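Fructokinase (PDB 3LJS) probably catalyses the ATP-dependent phosphorylation of fructose as a sugar kinase of the PfkB family. Local coordinates at residues Lys5-Phe10 against Ala130-Ala135; Ala52-Gly57 against Gly76-Gly81; Gly160-Phe165 against Asp277-Leu282. All coordinates share one frame; numbering follows the deposited sequence.

Contact 1: residues Lys5-Phe10 against Ala130-Ala135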
loop_
_atom_site.group_PDB
_atom_site.type_symbol
_atom_site.label_atom_id
_atom_site.label_comp_id
_atom_site.label_asym_id
_atom_site.label_seq_id
_atom_site.Cartn_x
_atom_site.Cartn_y
_atom_site.Cartn_z
ATOM N N LYS B 5 27.845 -1.970 24.263
ATOM C CA LYS B 5 26.672 -1.467 24.979
ATOM C C LYS B 5 25.537 -1.160 24.010
ATOM O O LYS B 5 24.497 -0.639 24.405
ATOM C CB LYS B 5 27.029 -0.176 25.733
ATOM C CG LYS B 5 28.252 -0.263 26.646
ATOM C CD LYS B 5 27.989 -1.154 27.858
ATOM C CE LYS B 5 27.555 -0.338 29.077
ATOM N NZ LYS B 5 27.330 -1.199 30.276
ATOM N N THR B 6 25.736 -1.481 22.740
ATOM C CA THR B 6 24.738 -1.191 21.716
ATOM C C THR B 6 23.554 -2.141 21.756
ATOM O O THR B 6 23.718 -3.346 21.940
ATOM C CB THR B 6 25.369 -1.230 20.306
ATOM O OG1 THR B 6 26.477 -0.325 20.255
ATOM C CG2 THR B 6 24.343 -0.830 19.238
ATOM N N ILE B 7 22.361 -1.575 21.619
ATOM C CA ILE B 7 21.137 -2.354 21.589
ATOM C C ILE B 7 20.804 -2.501 20.114
ATOM O O ILE B 7 20.643 -1.518 19.394
ATOM C CB ILE B 7 19.994 -1.634 22.318
ATOM C CG1 ILE B 7 20.347 -1.528 23.803
ATOM C CG2 ILE B 7 18.673 -2.397 22.125
ATOM C CD1 ILE B 7 19.402 -0.676 24.603
ATOM N N LEU B 8 20.733 -3.741 19.667
ATOM C CA LEU B 8 20.452 -4.039 18.280
ATOM C C LEU B 8 18.995 -4.465 18.134
ATOM O O LEU B 8 18.582 -5.492 18.666
ATOM C CB LEU B 8 21.436 -5.125 17.837
ATOM C CG LEU B 8 21.290 -6.001 16.605
ATOM C CD1 LEU B 8 20.445 -5.333 15.562
ATOM C CD2 LEU B 8 22.693 -6.331 16.091
ATOM N N CYS B 9 18.212 -3.641 17.445
ATOM C CA CYS B 9 16.794 -3.924 17.226
ATOM C C CYS B 9 16.632 -4.444 15.811
ATOM O O CYS B 9 16.946 -3.749 14.849
ATOM C CB CYS B 9 15.964 -2.655 17.416
ATOM S SG CYS B 9 15.973 -2.037 19.117
ATOM N N PHE B 10 16.128 -5.664 15.684
ATOM C CA PHE B 10 15.985 -6.274 14.372
ATOM C C PHE B 10 14.562 -6.553 13.911
ATOM O O PHE B 10 13.708 -6.951 14.695
ATOM C CB PHE B 10 16.768 -7.590 14.339
ATOM C CG PHE B 10 16.558 -8.379 13.079
ATOM C CD1 PHE B 10 17.263 -8.064 11.923
ATOM C CD2 PHE B 10 15.612 -9.401 13.033
ATOM C CE1 PHE B 10 17.027 -8.759 10.734
ATOM C CE2 PHE B 10 15.370 -10.098 11.850
ATOM C CZ PHE B 10 16.077 -9.774 10.702
ATOM N N ALA B 130 27.261 -5.296 20.049
ATOM C CA ALA B 130 25.956 -5.469 20.678
ATOM C C ALA B 130 25.950 -6.134 22.049
ATOM O O ALA B 130 26.613 -7.144 22.280
ATOM C CB ALA B 130 25.028 -6.236 19.744
ATOM N N LEU B 131 25.182 -5.551 22.959
ATOM C CA LEU B 131 25.026 -6.101 24.294
ATOM C C LEU B 131 23.632 -6.728 24.356
ATOM O O LEU B 131 23.375 -7.624 25.163
ATOM C CB LEU B 131 25.151 -5.001 25.352
ATOM C CG LEU B 131 24.852 -5.408 26.803
ATOM C CD1 LEU B 131 25.707 -6.602 27.203
ATOM C CD2 LEU B 131 25.114 -4.224 27.725
ATOM N N ILE B 132 22.743 -6.252 23.485
ATOM C CA ILE B 132 21.362 -6.743 23.415
ATOM C C ILE B 132 20.894 -6.862 21.961
ATOM O O ILE B 132 21.238 -6.028 21.123
ATOM C CB ILE B 132 20.392 -5.782 24.152
ATOM C CG1 ILE B 132 20.835 -5.620 25.610
ATOM C CG2 ILE B 132 18.955 -6.325 24.100
ATOM C CD1 ILE B 132 19.984 -4.646 26.405
ATOM N N PHE B 133 20.129 -7.914 21.670
ATOM C CA PHE B 133 19.560 -8.141 20.338
ATOM C C PHE B 133 18.060 -8.286 20.597
ATOM O O PHE B 133 17.631 -9.212 21.289
ATOM C CB PHE B 133 20.104 -9.438 19.724
ATOM C CG PHE B 133 19.534 -9.767 18.357
ATOM C CD1 PHE B 133 20.164 -9.323 17.199
ATOM C CD2 PHE B 133 18.381 -10.544 18.234
ATOM C CE1 PHE B 133 19.661 -9.647 15.934
ATOM C CE2 PHE B 133 17.864 -10.878 16.970
ATOM C CZ PHE B 133 18.507 -10.429 15.821
ATOM N N HIS B 134 17.262 -7.375 20.060
ATOM C CA HIS B 134 15.819 -7.431 20.276
ATOM C C HIS B 134 15.048 -7.724 19.001
ATOM O O HIS B 134 15.313 -7.123 17.963
ATOM C CB HIS B 134 15.311 -6.112 20.875
ATOM C CG HIS B 134 13.842 -6.122 21.178
ATOM N ND1 HIS B 134 12.905 -5.525 20.358
ATOM C CD2 HIS B 134 13.148 -6.716 22.173
ATOM C CE1 HIS B 134 11.696 -5.755 20.839
ATOM N NE2 HIS B 134 11.813 -6.476 21.940
ATOM N N ALA B 135 14.089 -8.642 19.090
ATOM C CA ALA B 135 13.269 -9.015 17.937
ATOM C C ALA B 135 11.821 -9.261 18.356
ATOM O O ALA B 135 11.527 -9.392 19.543
ATOM C CB ALA B 135 13.838 -10.265 17.269
#
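Leu8 and Phe133 pair across two neighbouring parallel strands, their side chains lying side by side and pointing the same way. Leu8 CB lies 3.4 Å from Ile132 O, with Ala130 CB a little farther off. Its CG is anti to the backbone N (chi1 163°) and comes 3.6 Å from Phe133 CD1. Of the two methyls, CD2 also meets Phe133 CD1, at 4.1 Å, while the CD1 branch turns to Val56 in the next strand, 53-60. Farther round the ring, Phe133 CZ approaches Phe10 CB at 3.6 Å. The two phenyl rings are nearly parallel but slid apart, so they barely overlap. Leu8 and Phe133 share the face of the sheet covered by helix 143-158. Ile7, Cys9, Ile132 and His134 lie on the other face, under helices 38-49 and 262-275. This is the middle of the alpha/beta/alpha sandwich of the ribokinase-like fold. Ile7 CG1 touches Ile132 CD1 at 4.1 Å there, and His134 extends to within about 7 Å of the side chain of the ATP-binding Lys195. Backbone bonds run from Leu8 N to Ile132 O, His134 N to Leu8 O and Phe10 N to His134 O. A beta bulge shifts the register between Thr6 and Ile7. At the bulge, Thr6 O accepts from Leu131 N at 2.8 Å and weakly from Ile132 N at 3.4 Å.

Contact 2: residues Ala52-Gly57 against Gly76-Gly81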
loop_
_atom_site.group_PDB
_atom_site.type_symbol
_atom_site.label_atom_id
_atom_site.label_comp_id
_atom_site.label_asym_id
_atom_site.label_seq_id
_atom_site.Cartn_x
_atom_site.Cartn_y
_atom_site.Cartn_z
ATOM N N ALA B 52 22.958 3.765 23.171
ATOM C CA ALA B 52 23.557 3.423 21.883
ATOM C C ALA B 52 22.643 2.366 21.273
ATOM O O ALA B 52 22.461 1.295 21.850
ATOM C CB ALA B 52 24.968 2.856 22.086
ATOM N N VAL B 53 22.065 2.658 20.116
ATOM C CA VAL B 53 21.150 1.713 19.496
ATOM C C VAL B 53 21.239 1.729 17.980
ATOM O O VAL B 53 21.460 2.770 17.357
ATOM C CB VAL B 53 19.687 2.000 19.922
ATOM C CG1 VAL B 53 19.283 3.406 19.490
ATOM C CG2 VAL B 53 18.748 0.968 19.311
ATOM N N GLN B 54 21.067 0.553 17.398
ATOM C CA GLN B 54 21.122 0.392 15.961
ATOM C C GLN B 54 19.886 -0.378 15.513
ATOM O O GLN B 54 19.408 -1.263 16.228
ATOM C CB GLN B 54 22.399 -0.378 15.604
ATOM C CG GLN B 54 22.546 -0.776 14.156
ATOM C CD GLN B 54 23.839 -1.535 13.897
ATOM O OE1 GLN B 54 24.475 -2.032 14.826
ATOM N NE2 GLN B 54 24.223 -1.640 12.632
ATOM N N PHE B 55 19.337 -0.014 14.360
ATOM C CA PHE B 55 18.197 -0.748 13.826
ATOM C C PHE B 55 18.732 -1.556 12.658
ATOM O O PHE B 55 19.349 -1.002 11.744
ATOM C CB PHE B 55 17.093 0.173 13.315
ATOM C CG PHE B 55 15.952 -0.573 12.669
ATOM C CD1 PHE B 55 14.971 -1.188 13.446
ATOM C CD2 PHE B 55 15.897 -0.718 11.288
ATOM C CE1 PHE B 55 13.952 -1.943 12.854
ATOM C CE2 PHE B 55 14.882 -1.472 10.684
ATOM C CZ PHE B 55 13.908 -2.085 11.472
ATOM N N VAL B 56 18.501 -2.864 12.694
ATOM C CA VAL B 56 18.957 -3.755 11.637
ATOM C C VAL B 56 17.745 -4.333 10.916
ATOM O O VAL B 56 16.881 -4.967 11.522
ATOM C CB VAL B 56 19.825 -4.898 12.211
ATOM C CG1 VAL B 56 20.176 -5.908 11.114
ATOM C CG2 VAL B 56 21.107 -4.310 12.802
ATOM N N GLY B 57 17.681 -4.087 9.615
ATOM C CA GLY B 57 16.567 -4.568 8.827
ATOM C C GLY B 57 16.645 -3.998 7.428
ATOM O O GLY B 57 17.562 -3.235 7.104
ATOM N N GLY B 76 18.741 9.628 16.176
ATOM C CA GLY B 76 19.992 9.213 16.777
ATOM C C GLY B 76 20.207 7.712 16.714
ATOM O O GLY B 76 21.105 7.181 17.365
ATOM N N VAL B 77 19.376 7.016 15.942
ATOM C CA VAL B 77 19.515 5.569 15.782
ATOM C C VAL B 77 20.589 5.325 14.723
ATOM O O VAL B 77 20.540 5.916 13.645
ATOM C CB VAL B 77 18.186 4.920 15.299
ATOM C CG1 VAL B 77 18.401 3.431 14.984
ATOM C CG2 VAL B 77 17.109 5.084 16.367
ATOM N N VAL B 78 21.565 4.472 15.026
ATOM C CA VAL B 78 22.623 4.173 14.059
ATOM C C VAL B 78 22.009 3.425 12.876
ATOM O O VAL B 78 21.262 2.459 13.058
ATOM C CB VAL B 78 23.748 3.325 14.698
ATOM C CG1 VAL B 78 24.716 2.837 13.629
ATOM C CG2 VAL B 78 24.497 4.161 15.732
ATOM N N THR B 79 22.327 3.871 11.665
ATOM C CA THR B 79 21.762 3.270 10.460
ATOM C C THR B 79 22.681 2.371 9.637
ATOM O O THR B 79 22.275 1.891 8.582
ATOM C CB THR B 79 21.219 4.369 9.519
ATOM O OG1 THR B 79 22.282 5.262 9.169
ATOM C CG2 THR B 79 20.113 5.167 10.207
ATOM N N ASP B 80 23.900 2.132 10.116
ATOM C CA ASP B 80 24.865 1.303 9.390
ATOM C C ASP B 80 24.378 -0.097 9.037
ATOM O O ASP B 80 24.795 -0.659 8.030
ATOM C CB ASP B 80 26.167 1.148 10.186
ATOM C CG ASP B 80 26.729 2.468 10.648
ATOM O OD1 ASP B 80 26.556 3.477 9.933
ATOM O OD2 ASP B 80 27.361 2.491 11.725
ATOM N N GLY B 81 23.512 -0.662 9.870
ATOM C CA GLY B 81 23.020 -2.005 9.617
ATOM C C GLY B 81 21.780 -2.102 8.749
ATOM O O GLY B 81 21.229 -3.186 8.568
HETATM O O HOH W 1 22.509 5.408 19.058
#
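Val53 and Gln54 meet Val77 and Val78 within a beta-alpha-beta crossover. Strand 53-60 leads into helix 63-75, and residues 76-81 return the chain to the parallel strand 82-85. Gly76 ends the helix in a Schellman motif, its positive phi allowing two bonds back into the last turn. A water then joins the two segments, accepting from Val53 N at 3.0 Å and donating to Gly76 O. The one firm direct bond runs from Val78 N to Val53 O, 2.9 Å long, with the donor in the carbonyl plane. Phe55 N reaches Val78 O only weakly, at 3.4 Å. Together they make a single bridge at Gln54 and Val78, after which the loop bends away at Thr79 and Asp80.

Val77 lies on the side of this bridge that faces the helices. Its CG1, anti to the backbone N (chi1 174°), sits 3.6 Å from Phe55 N and also touches Phe55 CB. Its CG2 meets Val53 CG1 at 4.2 Å, the two side chains crossing obliquely. Phe72 and Ala47 of the helices lie against Val77 as well, and Phe72 stacks on the Phe55 ring.

Gln54 takes another course. Its extended chain passes Val78 O, with CG at 3.6 Å, and carries the amide toward Gly81. NE2 comes 3.0 Å from Gly81 N. Both atoms are donors, so this is no hydrogen bond, and the approach is unfavourable as modelled; the rotation of the amide is therefore doubtful. With no side chain on Gly81, its CA can also approach NE2, at 3.3 Å. As modelled, NE2 has a weak bond to Ser126 OG. Such a loop, leading from the helix back to the next parallel strand, is typical of a beta-alpha-beta crossover, here at the 82-85 edge of the ribokinase-like sheet.

Contact 3: residues Gly160-Phe165 against Asp277-Leu282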
loop_
_atom_site.group_PDB
_atom_site.type_symbol
_atom_site.label_atom_id
_atom_site.label_comp_id
_atom_site.label_asym_id
_atom_site.label_seq_id
_atom_site.Cartn_x
_atom_site.Cartn_y
_atom_site.Cartn_z
ATOM N N GLY B 160 27.868 -12.810 22.751
ATOM C CA GLY B 160 27.821 -12.181 24.060
ATOM C C GLY B 160 26.740 -11.141 24.263
ATOM O O GLY B 160 26.874 -10.248 25.099
ATOM N N ALA B 161 25.660 -11.245 23.502
ATOM C CA ALA B 161 24.574 -10.294 23.651
ATOM C C ALA B 161 23.352 -10.988 24.229
ATOM O O ALA B 161 23.106 -12.170 23.964
ATOM C CB ALA B 161 24.229 -9.657 22.311
ATOM N N ILE B 162 22.606 -10.239 25.035
ATOM C CA ILE B 162 21.383 -10.719 25.654
ATOM C C ILE B 162 20.327 -10.711 24.560
ATOM O O ILE B 162 20.210 -9.736 23.818
ATOM C CB ILE B 162 20.925 -9.757 26.772
ATOM C CG1 ILE B 162 21.905 -9.821 27.946
ATOM C CG2 ILE B 162 19.506 -10.097 27.206
ATOM C CD1 ILE B 162 21.720 -8.697 28.942
ATOM N N VAL B 163 19.559 -11.787 24.450
ATOM C CA VAL B 163 18.519 -11.848 23.431
ATOM C C VAL B 163 17.159 -11.545 24.045
ATOM O O VAL B 163 16.706 -12.242 24.954
ATOM C CB VAL B 163 18.477 -13.232 22.760
ATOM C CG1 VAL B 163 17.348 -13.281 21.737
ATOM C CG2 VAL B 163 19.818 -13.514 22.087
ATOM N N SER B 164 16.526 -10.490 23.548
ATOM C CA SER B 164 15.220 -10.061 24.022
ATOM C C SER B 164 14.186 -10.367 22.944
ATOM O O SER B 164 14.405 -10.079 21.771
ATOM C CB SER B 164 15.245 -8.557 24.302
ATOM O OG SER B 164 13.951 -8.063 24.582
ATOM N N PHE B 165 13.057 -10.935 23.351
ATOM C CA PHE B 165 12.003 -11.288 22.412
ATOM C C PHE B 165 10.633 -10.836 22.927
ATOM O O PHE B 165 10.149 -11.325 23.945
ATOM C CB PHE B 165 12.032 -12.810 22.176
ATOM C CG PHE B 165 11.009 -13.311 21.182
ATOM C CD1 PHE B 165 10.763 -12.626 19.999
ATOM C CD2 PHE B 165 10.327 -14.507 21.414
ATOM C CE1 PHE B 165 9.852 -13.122 19.056
ATOM C CE2 PHE B 165 9.416 -15.011 20.479
ATOM C CZ PHE B 165 9.179 -14.319 19.299
ATOM N N ASP B 277 27.484 -4.837 32.823
ATOM C CA ASP B 277 28.836 -4.752 32.265
ATOM C C ASP B 277 28.877 -5.668 31.056
ATOM O O ASP B 277 29.559 -5.393 30.072
ATOM C CB ASP B 277 29.903 -5.242 33.255
ATOM C CG ASP B 277 30.001 -4.382 34.495
ATOM O OD1 ASP B 277 29.842 -3.147 34.384
ATOM O OD2 ASP B 277 30.257 -4.948 35.582
ATOM N N ASP B 278 28.143 -6.771 31.150
ATOM C CA ASP B 278 28.086 -7.755 30.083
ATOM C C ASP B 278 26.806 -8.580 30.178
ATOM O O ASP B 278 25.985 -8.379 31.077
ATOM C CB ASP B 278 29.302 -8.687 30.148
ATOM C CG ASP B 278 29.520 -9.279 31.539
ATOM O OD1 ASP B 278 28.527 -9.585 32.237
ATOM O OD2 ASP B 278 30.694 -9.456 31.929
ATOM N N ALA B 279 26.654 -9.517 29.250
ATOM C CA ALA B 279 25.478 -10.371 29.199
ATOM C C ALA B 279 25.283 -11.192 30.466
ATOM O O ALA B 279 24.153 -11.413 30.903
ATOM C CB ALA B 279 25.567 -11.302 27.994
ATOM N N ALA B 280 26.385 -11.649 31.053
ATOM C CA ALA B 280 26.305 -12.460 32.261
ATOM C C ALA B 280 25.627 -11.717 33.409
ATOM O O ALA B 280 25.055 -12.339 34.301
ATOM C CB ALA B 280 27.706 -12.920 32.684
ATOM N N ALA B 281 25.684 -10.390 33.383
ATOM C CA ALA B 281 25.065 -9.584 34.433
ATOM C C ALA B 281 23.551 -9.794 34.539
ATOM O O ALA B 281 22.955 -9.494 35.575
ATOM C CB ALA B 281 25.369 -8.102 34.207
ATOM N N LEU B 282 22.922 -10.299 33.478
ATOM C CA LEU B 282 21.472 -10.525 33.520
ATOM C C LEU B 282 21.110 -11.566 34.585
ATOM O O LEU B 282 20.062 -11.473 35.240
ATOM C CB LEU B 282 20.951 -10.995 32.152
ATOM C CG LEU B 282 19.465 -11.367 32.093
ATOM C CD1 LEU B 282 18.618 -10.127 32.326
ATOM C CD2 LEU B 282 19.133 -11.980 30.743
HETATM O O HOH W 2 28.542 -9.776 27.177
#
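Ala279 CB sits over one face of the flat peptide joining Gly160 and Ala161, almost directly above Gly160 O at 3.3 Å. A water lies close to the plane of that same peptide. It donates to Gly160 O at 2.7 Å and accepts from Ala279 N at 2.8 Å. The carbonyl oxygen therefore meets a methyl above it and a water bridge beside it, and both lead to Ala279. Gly160 has positive phi and ends the preceding helix in a Schellman motif, just before strand 162-166 begins.

Ile162 carries the apolar part. Its CG1 is anti to the carbonyl carbon (chi1 -69°) and packs 3.8 Å from Ala279 CA. CD1 reaches on to Leu282 CB at 4.0 Å. The other branch, CG2, meets Leu282 CD2, also at 4.0 Å. Both branches of Ile162 are thus engaged, and Leu282 lies across them. Phe276 and Val193 border the same patch.

Within 277-282, residues 278-281 form a type I turn leading into helix 281-286. Asp278 O accepts from Ala281 N at 3.1 Å. Asp278 OD1 takes a weak capping bond from the same N-H, 3.2 Å long and bent to 130°. Ala279 lies in the turn and Leu282 just after it, and the CB of each points toward the strand segment. The contact joins the first residues of strand 162-166 to the turn that leads into helix 281-286, a packing of helical segment on parallel strand as in the alpha/beta core of ribokinase-like kinases.

All three contacts reach the same large sheet. Contact 1 pairs strands 6-10 and 130-136. Contact 2 lies beside it at strand 53-60, and contact 3 on the other flank at strand 162-166. The centres of contacts 2 and 3 are each about 9 Å from that of contact 1 and about 18 Å from each other. Cys9 O to Val56 N and Leu131 O to Ile162 N are probable hydrogen bonds that join the neighbours. Along the chain, contact 2 falls between the two segments of contact 1, and contact 3 follows later. The N-terminal strand 6-10 thus lies inside the sheet, between strands 53-60 and 130-136, which come later in the chain, and one continuous sheet runs toward the ATP-binding residue Lys195 on strand 193-197.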